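Local coordinates for alcohol dehydrogenase (Thermus thermophilus, PDB 2EIH), which binds zinc through four cysteines and probably acts as an NAD(P)-dependent oxidoreductase of the alcohol dehydrogenase type, at residues K28-R33 with G67-V72; A36-H41 with F335-L340; A192-T197 with L210-T215. One frame throughout, in Å; residues are numbered along the deposited sequence.

Contact 1 of 3, residues K28-R33 with G67-V72; sequences KEVRVR and GVVDAV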
loop_
_atom_site.group_PDB
_atom_site.type_symbol
_atom_site.label_atom_id
_atom_site.label_comp_id
_atom_site.label_asym_id
_atom_site.label_seq_id
_atom_site.Cartn_x
_atom_site.Cartn_y
_atom_site.Cartn_z
ATOM N N LYS A 28 3.072 35.704 -6.460
ATOM C CA LYS A 28 2.869 34.745 -5.386
ATOM C C LYS A 28 4.200 34.378 -4.758
ATOM O O LYS A 28 4.402 33.253 -4.314
ATOM C CB LYS A 28 2.186 33.485 -5.919
ATOM C CG LYS A 28 0.672 33.597 -6.021
ATOM C CD LYS A 28 0.067 32.314 -6.561
ATOM C CE LYS A 28 -1.437 32.285 -6.361
ATOM N NZ LYS A 28 -2.114 33.454 -6.989
ATOM N N GLU A 29 5.109 35.342 -4.711
ATOM C CA GLU A 29 6.419 35.103 -4.138
ATOM C C GLU A 29 6.667 35.932 -2.896
ATOM O O GLU A 29 5.956 36.894 -2.623
ATOM C CB GLU A 29 7.494 35.394 -5.178
ATOM C CG GLU A 29 7.586 34.350 -6.249
ATOM C CD GLU A 29 8.622 34.694 -7.279
ATOM O OE1 GLU A 29 9.006 33.792 -8.057
ATOM O OE2 GLU A 29 9.047 35.871 -7.308
ATOM N N VAL A 30 7.691 35.542 -2.144
ATOM C CA VAL A 30 8.053 36.238 -0.922
ATOM C C VAL A 30 9.569 36.300 -0.773
ATOM O O VAL A 30 10.272 35.370 -1.151
ATOM C CB VAL A 30 7.391 35.548 0.315
ATOM C CG1 VAL A 30 7.649 34.055 0.262
ATOM C CG2 VAL A 30 7.918 36.155 1.605
ATOM N N ARG A 31 10.062 37.423 -0.258
ATOM C CA ARG A 31 11.490 37.606 -0.046
ATOM C C ARG A 31 11.774 37.374 1.423
ATOM O O ARG A 31 11.151 37.980 2.294
ATOM C CB ARG A 31 11.938 39.018 -0.430
ATOM C CG ARG A 31 13.416 39.308 -0.141
ATOM C CD ARG A 31 13.854 40.634 -0.734
ATOM N NE ARG A 31 13.341 41.785 -0.003
ATOM C CZ ARG A 31 12.881 42.886 -0.587
ATOM N NH1 ARG A 31 12.863 42.980 -1.910
ATOM N NH2 ARG A 31 12.445 43.896 0.148
ATOM N N VAL A 32 12.724 36.497 1.697
ATOM C CA VAL A 32 13.068 36.188 3.067
ATOM C C VAL A 32 14.404 36.811 3.447
ATOM O O VAL A 32 15.353 36.789 2.666
ATOM C CB VAL A 32 13.147 34.659 3.255
ATOM C CG1 VAL A 32 13.584 34.327 4.666
ATOM C CG2 VAL A 32 11.795 34.036 2.946
ATOM N N ARG A 33 14.472 37.393 4.638
ATOM C CA ARG A 33 15.727 37.945 5.111
ATOM C C ARG A 33 16.307 36.766 5.889
ATOM O O ARG A 33 15.772 36.378 6.934
ATOM C CB ARG A 33 15.472 39.127 6.031
ATOM C CG ARG A 33 16.706 39.934 6.362
ATOM C CD ARG A 33 16.310 41.222 7.051
ATOM N NE ARG A 33 15.800 40.997 8.405
ATOM C CZ ARG A 33 16.576 40.660 9.433
ATOM N NH1 ARG A 33 17.891 40.514 9.254
ATOM N NH2 ARG A 33 16.053 40.480 10.637
ATOM N N GLY A 67 14.930 32.169 8.282
ATOM C CA GLY A 67 14.999 33.599 8.418
ATOM C C GLY A 67 13.658 34.189 8.771
ATOM O O GLY A 67 12.768 33.500 9.278
ATOM N N VAL A 68 13.522 35.478 8.478
ATOM C CA VAL A 68 12.317 36.228 8.766
ATOM C C VAL A 68 11.752 36.805 7.483
ATOM O O VAL A 68 12.508 37.234 6.616
ATOM C CB VAL A 68 12.629 37.390 9.730
ATOM C CG1 VAL A 68 11.353 38.106 10.109
ATOM C CG2 VAL A 68 13.349 36.858 10.975
ATOM N N VAL A 69 10.429 36.814 7.357
ATOM C CA VAL A 69 9.799 37.369 6.159
ATOM C C VAL A 69 10.150 38.848 6.037
ATOM O O VAL A 69 9.944 39.621 6.978
ATOM C CB VAL A 69 8.264 37.264 6.201
ATOM C CG1 VAL A 69 7.673 37.978 4.988
ATOM C CG2 VAL A 69 7.835 35.808 6.226
ATOM N N ASP A 70 10.677 39.247 4.884
ATOM C CA ASP A 70 11.042 40.643 4.679
ATOM C C ASP A 70 9.939 41.383 3.946
ATOM O O ASP A 70 9.441 42.402 4.415
ATOM C CB ASP A 70 12.331 40.757 3.874
ATOM C CG ASP A 70 12.802 42.190 3.749
ATOM O OD1 ASP A 70 13.162 42.798 4.783
ATOM O OD2 ASP A 70 12.804 42.709 2.614
ATOM N N ALA A 71 9.561 40.861 2.791
ATOM C CA ALA A 71 8.524 41.480 1.990
ATOM C C ALA A 71 7.833 40.385 1.204
ATOM O O ALA A 71 8.430 39.342 0.928
ATOM C CB ALA A 71 9.134 42.509 1.042
ATOM N N VAL A 72 6.577 40.615 0.846
ATOM C CA VAL A 72 5.829 39.623 0.090
ATOM C C VAL A 72 5.253 40.235 -1.169
ATOM O O VAL A 72 4.930 41.420 -1.199
ATOM C CB VAL A 72 4.672 39.042 0.920
ATOM C CG1 VAL A 72 5.219 38.326 2.152
ATOM C CG2 VAL A 72 3.722 40.147 1.335
HETATM O O HOH W 1 13.404 42.129 8.122
#
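Arg31 and Asp70 run side by side from neighbouring antiparallel strands, pointing the same way, and the arginine meets a single oxygen of the aspartate side-on, with NE and NH2. At the base, Arg31 CB lies 3.8 Å from Ala71 O. CG stands anti to the backbone N (chi1 176°), which starts the chain in the direction Asp70 takes. Arg31 CD passes 4.1 Å from Asp70 OD2. A bend at chi3 then brings Arg31 NE to 2.8 Å from Asp70 OD2. CZ follows, with Ala71 CB over one face of the guanidinium. Arg31 NH2 closes a salt bridge to Asp70 OD2, also 2.8 Å long. OD2, lying almost in the guanidinium plane, thus takes bonds from both nitrogens, while the carboxylate plane is turned 43° from it. NH1 makes a salt bridge with Glu24 and a hydrogen bond to the carbonyl of Pro23.

The pairing belongs to the beta sheet of the GroES-like domain, and here it contains a classic beta bulge: Asp70 and Ala71 both face Arg31. Arg31 O accepts from Asp70 N at 2.9 Å and, weakly, from Ala71 N at 3.3 Å. The extra residue puts the Asp70 side chain beside the arginine.

Val30 turns to the other face of the sheet, where its CG2 packs 3.5 Å from Val72 CG1. At the far end Gly67 suits its place, since a side chain there would collide with Arg33 O.

Contact 2 of 3, residues A36-H41 with F335-L340; sequences AAALNH and FGKVVL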
loop_
_atom_site.group_PDB
_atom_site.type_symbol
_atom_site.label_atom_id
_atom_site.label_comp_id
_atom_site.label_asym_id
_atom_site.label_seq_id
_atom_site.Cartn_x
_atom_site.Cartn_y
_atom_site.Cartn_z
ATOM N N ALA A 36 20.295 32.133 8.772
ATOM C CA ALA A 36 21.221 31.031 8.718
ATOM C C ALA A 36 21.021 30.235 7.440
ATOM O O ALA A 36 19.896 30.073 6.963
ATOM C CB ALA A 36 21.020 30.127 9.935
ATOM N N ALA A 37 22.123 29.766 6.870
ATOM C CA ALA A 37 22.073 28.946 5.672
ATOM C C ALA A 37 22.870 27.708 6.031
ATOM O O ALA A 37 24.029 27.802 6.453
ATOM C CB ALA A 37 22.712 29.661 4.503
ATOM N N ALA A 38 22.238 26.553 5.888
ATOM C CA ALA A 38 22.891 25.298 6.201
ATOM C C ALA A 38 23.595 24.803 4.959
ATOM O O ALA A 38 23.105 24.979 3.846
ATOM C CB ALA A 38 21.868 24.267 6.674
ATOM N N LEU A 39 24.751 24.180 5.163
ATOM C CA LEU A 39 25.567 23.654 4.076
ATOM C C LEU A 39 25.238 22.207 3.732
ATOM O O LEU A 39 25.119 21.366 4.615
ATOM C CB LEU A 39 27.046 23.741 4.458
ATOM C CG LEU A 39 27.868 24.994 4.159
ATOM C CD1 LEU A 39 27.206 26.255 4.673
ATOM C CD2 LEU A 39 29.257 24.811 4.789
ATOM N N ASN A 40 25.104 21.919 2.443
ATOM C CA ASN A 40 24.826 20.559 1.977
ATOM C C ASN A 40 25.878 20.095 0.963
ATOM O O ASN A 40 26.511 20.912 0.296
ATOM C CB ASN A 40 23.422 20.489 1.378
ATOM C CG ASN A 40 22.354 20.480 2.436
ATOM O OD1 ASN A 40 21.655 21.467 2.651
ATOM N ND2 ASN A 40 22.227 19.354 3.119
ATOM N N HIS A 41 26.068 18.787 0.846
ATOM C CA HIS A 41 27.071 18.267 -0.076
ATOM C C HIS A 41 26.776 18.679 -1.515
ATOM O O HIS A 41 27.672 18.733 -2.369
ATOM C CB HIS A 41 27.174 16.744 0.059
ATOM C CG HIS A 41 27.774 16.302 1.359
ATOM N ND1 HIS A 41 29.109 16.467 1.657
ATOM C CD2 HIS A 41 27.210 15.745 2.456
ATOM C CE1 HIS A 41 29.343 16.034 2.883
ATOM N NE2 HIS A 41 28.206 15.591 3.392
ATOM N N PHE A 335 30.597 16.275 13.215
ATOM C CA PHE A 335 29.409 15.465 13.479
ATOM C C PHE A 335 28.229 16.432 13.500
ATOM O O PHE A 335 28.107 17.261 14.412
ATOM C CB PHE A 335 29.512 14.770 14.841
ATOM C CG PHE A 335 28.412 13.773 15.106
ATOM C CD1 PHE A 335 28.597 12.417 14.826
ATOM C CD2 PHE A 335 27.182 14.192 15.619
ATOM C CE1 PHE A 335 27.577 11.491 15.052
ATOM C CE2 PHE A 335 26.156 13.273 15.846
ATOM C CZ PHE A 335 26.351 11.915 15.562
ATOM N N GLY A 336 27.366 16.332 12.496
ATOM C CA GLY A 336 26.226 17.221 12.432
ATOM C C GLY A 336 26.318 18.225 11.296
ATOM O O GLY A 336 27.233 18.181 10.473
ATOM N N LYS A 337 25.366 19.149 11.271
ATOM C CA LYS A 337 25.271 20.161 10.224
ATOM C C LYS A 337 26.251 21.333 10.378
ATOM O O LYS A 337 26.579 21.747 11.490
ATOM C CB LYS A 337 23.835 20.700 10.199
ATOM C CG LYS A 337 23.305 21.098 8.819
ATOM C CD LYS A 337 22.910 19.872 7.999
ATOM C CE LYS A 337 22.445 20.257 6.607
ATOM N NZ LYS A 337 22.024 19.060 5.834
ATOM N N VAL A 338 26.724 21.845 9.247
ATOM C CA VAL A 338 27.614 22.999 9.221
ATOM C C VAL A 338 26.671 24.107 8.776
ATOM O O VAL A 338 26.126 24.062 7.672
ATOM C CB VAL A 338 28.757 22.834 8.187
ATOM C CG1 VAL A 338 29.588 24.103 8.110
ATOM C CG2 VAL A 338 29.631 21.666 8.583
ATOM N N VAL A 339 26.459 25.083 9.653
ATOM C CA VAL A 339 25.559 26.183 9.375
ATOM C C VAL A 339 26.217 27.539 9.342
ATOM O O VAL A 339 26.945 27.924 10.258
ATOM C CB VAL A 339 24.414 26.266 10.417
ATOM C CG1 VAL A 339 23.433 27.360 10.009
ATOM C CG2 VAL A 339 23.713 24.933 10.540
ATOM N N LEU A 340 25.916 28.262 8.276
ATOM C CA LEU A 340 26.412 29.608 8.066
ATOM C C LEU A 340 25.429 30.573 8.711
ATOM O O LEU A 340 24.215 30.411 8.601
ATOM C CB LEU A 340 26.480 29.896 6.565
ATOM C CG LEU A 340 27.808 29.795 5.809
ATOM C CD1 LEU A 340 28.651 28.631 6.316
ATOM C CD2 LEU A 340 27.516 29.670 4.321
HETATM O O HOH W 2 26.141 20.293 6.754
#
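Leu39 meets Leu340 and Val338 through the turn of its side-chain torsions: with chi1 at -88° and chi2 at 52°, CD1 is directed at Leu340 and CD2 at Val338. Leu340 answers with a chi1 of -100°, away from a staggered position, and the two leucines cross at about a right angle. Leu39 CD1 is modelled 3.2 Å from Leu340 CD1, tighter than ordinary van der Waals contact. On the other branch Leu39 CD2 lies 3.4 Å from Val338 CG1, the valine methyl that stands anti to its own backbone N, and this too is closer than usual. The exact methyl positions are therefore doubtful, although the apolar meeting is plain. A branched leucine suits this place because each methyl has its own partner. An alanine here would probably leave Leu340 and Val338 without their apolar mate and open a gap between them.

The backbones are antiparallel. Ala37 and Leu340 form a hydrogen-bonded pair, with Leu340 N 2.7 Å from Ala37 O and Ala37 N 2.8 Å from Leu340 O. Leu39 N adds a bond of 2.9 Å to Val338 O, and beyond it a water donates to Leu39 O and accepts from Val338 N, continuing the pairing where the strands part. Small alanines let neighbouring elements pack close on the faces of the sheet; Ala36 CB rests 3.7 Å from Val339 CG1.

This joins residues far apart in the sequence within one mixed sheet. Strand 64-72 pairs with Ala36 and Ala38 through Ser66 and Asp64, while helix 141-146 packs against Ala36, Lys337 and Val339.

Contact 3 of 3, residues A192-T197 with L210-T215; sequences ARVIAT and LGADET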
loop_
_atom_site.group_PDB
_atom_site.type_symbol
_atom_site.label_atom_id
_atom_site.label_comp_id
_atom_site.label_asym_id
_atom_site.label_seq_id
_atom_site.Cartn_x
_atom_site.Cartn_y
_atom_site.Cartn_z
ATOM N N ALA A 192 11.377 1.481 15.437
ATOM C CA ALA A 192 12.439 0.533 15.118
ATOM C C ALA A 192 13.502 0.448 16.209
ATOM O O ALA A 192 13.531 1.245 17.150
ATOM C CB ALA A 192 13.101 0.915 13.807
ATOM N N ARG A 193 14.364 -0.552 16.071
ATOM C CA ARG A 193 15.480 -0.750 16.981
ATOM C C ARG A 193 16.645 -0.364 16.088
ATOM O O ARG A 193 16.970 -1.079 15.135
ATOM C CB ARG A 193 15.594 -2.214 17.378
ATOM C CG ARG A 193 16.205 -2.439 18.742
ATOM C CD ARG A 193 15.966 -3.868 19.165
ATOM N NE ARG A 193 16.772 -4.769 18.357
ATOM C CZ ARG A 193 18.018 -5.110 18.662
ATOM N NH1 ARG A 193 18.579 -4.627 19.768
ATOM N NH2 ARG A 193 18.714 -5.902 17.854
ATOM N N VAL A 194 17.260 0.775 16.381
ATOM C CA VAL A 194 18.355 1.257 15.556
ATOM C C VAL A 194 19.744 0.805 15.934
ATOM O O VAL A 194 20.134 0.846 17.091
ATOM C CB VAL A 194 18.394 2.794 15.502
ATOM C CG1 VAL A 194 19.604 3.238 14.691
ATOM C CG2 VAL A 194 17.110 3.326 14.902
ATOM N N ILE A 195 20.482 0.379 14.925
ATOM C CA ILE A 195 21.853 -0.030 15.095
ATOM C C ILE A 195 22.592 0.973 14.221
ATOM O O ILE A 195 22.336 1.044 13.022
ATOM C CB ILE A 195 22.104 -1.460 14.560
ATOM C CG1 ILE A 195 21.191 -2.460 15.247
ATOM C CG2 ILE A 195 23.533 -1.850 14.792
ATOM C CD1 ILE A 195 19.730 -2.491 14.685
ATOM N N ALA A 196 23.478 1.771 14.807
ATOM C CA ALA A 196 24.211 2.768 14.021
ATOM C C ALA A 196 25.700 2.443 13.922
ATOM O O ALA A 196 26.293 1.937 14.871
ATOM C CB ALA A 196 24.022 4.151 14.639
ATOM N N THR A 197 26.300 2.734 12.774
ATOM C CA THR A 197 27.722 2.477 12.590
ATOM C C THR A 197 28.469 3.778 12.302
ATOM O O THR A 197 27.941 4.679 11.636
ATOM C CB THR A 197 27.990 1.493 11.427
ATOM O OG1 THR A 197 27.629 2.100 10.180
ATOM C CG2 THR A 197 27.186 0.215 11.613
ATOM N N LEU A 210 21.483 9.905 20.448
ATOM C CA LEU A 210 20.421 10.288 19.520
ATOM C C LEU A 210 19.276 9.273 19.478
ATOM O O LEU A 210 18.192 9.563 18.953
ATOM C CB LEU A 210 21.009 10.471 18.120
ATOM C CG LEU A 210 20.980 11.887 17.537
ATOM C CD1 LEU A 210 21.449 12.905 18.559
ATOM C CD2 LEU A 210 21.856 11.919 16.293
ATOM N N GLY A 211 19.513 8.085 20.029
ATOM C CA GLY A 211 18.479 7.064 20.043
ATOM C C GLY A 211 18.946 5.719 19.523
ATOM O O GLY A 211 18.224 4.727 19.615
ATOM N N ALA A 212 20.151 5.679 18.963
ATOM C CA ALA A 212 20.695 4.429 18.447
ATOM C C ALA A 212 20.768 3.400 19.583
ATOM O O ALA A 212 21.463 3.603 20.587
ATOM C CB ALA A 212 22.076 4.663 17.857
ATOM N N ASP A 213 20.051 2.297 19.416
ATOM C CA ASP A 213 20.025 1.251 20.426
ATOM C C ASP A 213 21.315 0.433 20.483
ATOM O O ASP A 213 21.706 -0.050 21.541
ATOM C CB ASP A 213 18.845 0.313 20.165
ATOM C CG ASP A 213 17.527 1.041 20.132
ATOM O OD1 ASP A 213 17.137 1.603 21.177
ATOM O OD2 ASP A 213 16.883 1.064 19.060
ATOM N N GLU A 214 21.972 0.295 19.340
ATOM C CA GLU A 214 23.190 -0.487 19.251
ATOM C C GLU A 214 24.205 0.251 18.370
ATOM O O GLU A 214 23.829 1.047 17.508
ATOM C CB GLU A 214 22.848 -1.855 18.649
ATOM C CG GLU A 214 23.235 -3.079 19.482
ATOM C CD GLU A 214 22.810 -2.999 20.939
ATOM O OE1 GLU A 214 23.501 -2.288 21.701
ATOM O OE2 GLU A 214 21.791 -3.634 21.319
ATOM N N THR A 215 25.490 -0.011 18.581
ATOM C CA THR A 215 26.526 0.642 17.793
ATOM C C THR A 215 27.568 -0.340 17.279
ATOM O O THR A 215 27.890 -1.320 17.941
ATOM C CB THR A 215 27.230 1.742 18.612
ATOM O OG1 THR A 215 27.568 1.233 19.908
ATOM C CG2 THR A 215 26.318 2.952 18.768
#
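Strand 193-197 and residues 214-215 run parallel, Ile195 pairing with Glu214 and Ala196 with Thr215, and Glu214 N bonds to Val194 O at 3.0 Å. Ala196 N in turn bonds to Glu214 O at 2.8 Å. Val194 O also takes a weak, strongly bent bond from Asp213 N.

Just before this pairing along the chain, a side chain carries on the pattern. Asp213 has CG beside its backbone N and anti to the carbonyl carbon (chi1 -57°), which turns the carboxylate back toward strand 193-197, and Asp213 OD2 receives Val194 N at 2.7 Å on its anti lone pair. The bond is bent, with 137° at the hydrogen. An aspartate suits this place because its short side chain supplies an acceptor next to the chain, for an N-H that the backbone bonds named here do not take. The same OD2 forms a salt bridge with Lys188, and Arg193 CG lies alongside it at 3.6 Å.

The two strands and helix 201-210 make a beta-alpha-beta unit of a Rossmann-type domain, whose six parallel strands follow the order 3-2-1-4-5-6. Gly211 ends the helix in a Schellman motif; its positive phi, which would jam a side chain against the preceding carbonyl, calls for glycine.

On the face turned to that helix, Ala196 CB meets Ala212 CB at 3.8 Å, and Ala207 of the helix touches both; methyl groups let it pack close. The opposite face carries Ile195, whose CG1 and CG2 both touch Glu214 CB, the nearer being CG1 at 3.8 Å. Glu214 then bends at chi2 and brings OE2 to the edge of the Arg193 guanidinium, in a long salt bridge of 3.7 Å to NH1. Arg193 has firmer partners in Asp169, at NE, and the carbonyl of Leu230, at NH2.

In the fold
Contacts 1 and 2 share strand 29-38: its first half pairs with strand 64-72 in contact 1, and its second half with strand 337-341 in contact 2, their centres 21 Å apart in one mixed sheet. Contact 3 belongs to the separate parallel sheet of the Rossmann-type domain. Its centre is 23 Å from that of contact 2, although their nearest atoms are about 5 Å apart, and 39 Å from that of contact 1, across the centre of the chain. The zinc ion held by Cys93, Cys96, Cys99 and Cys107 lies nearer contact 1, where the side chains of Glu29 and Cys93 are about 12 Å apart; contacts 2 and 3 lie away from it.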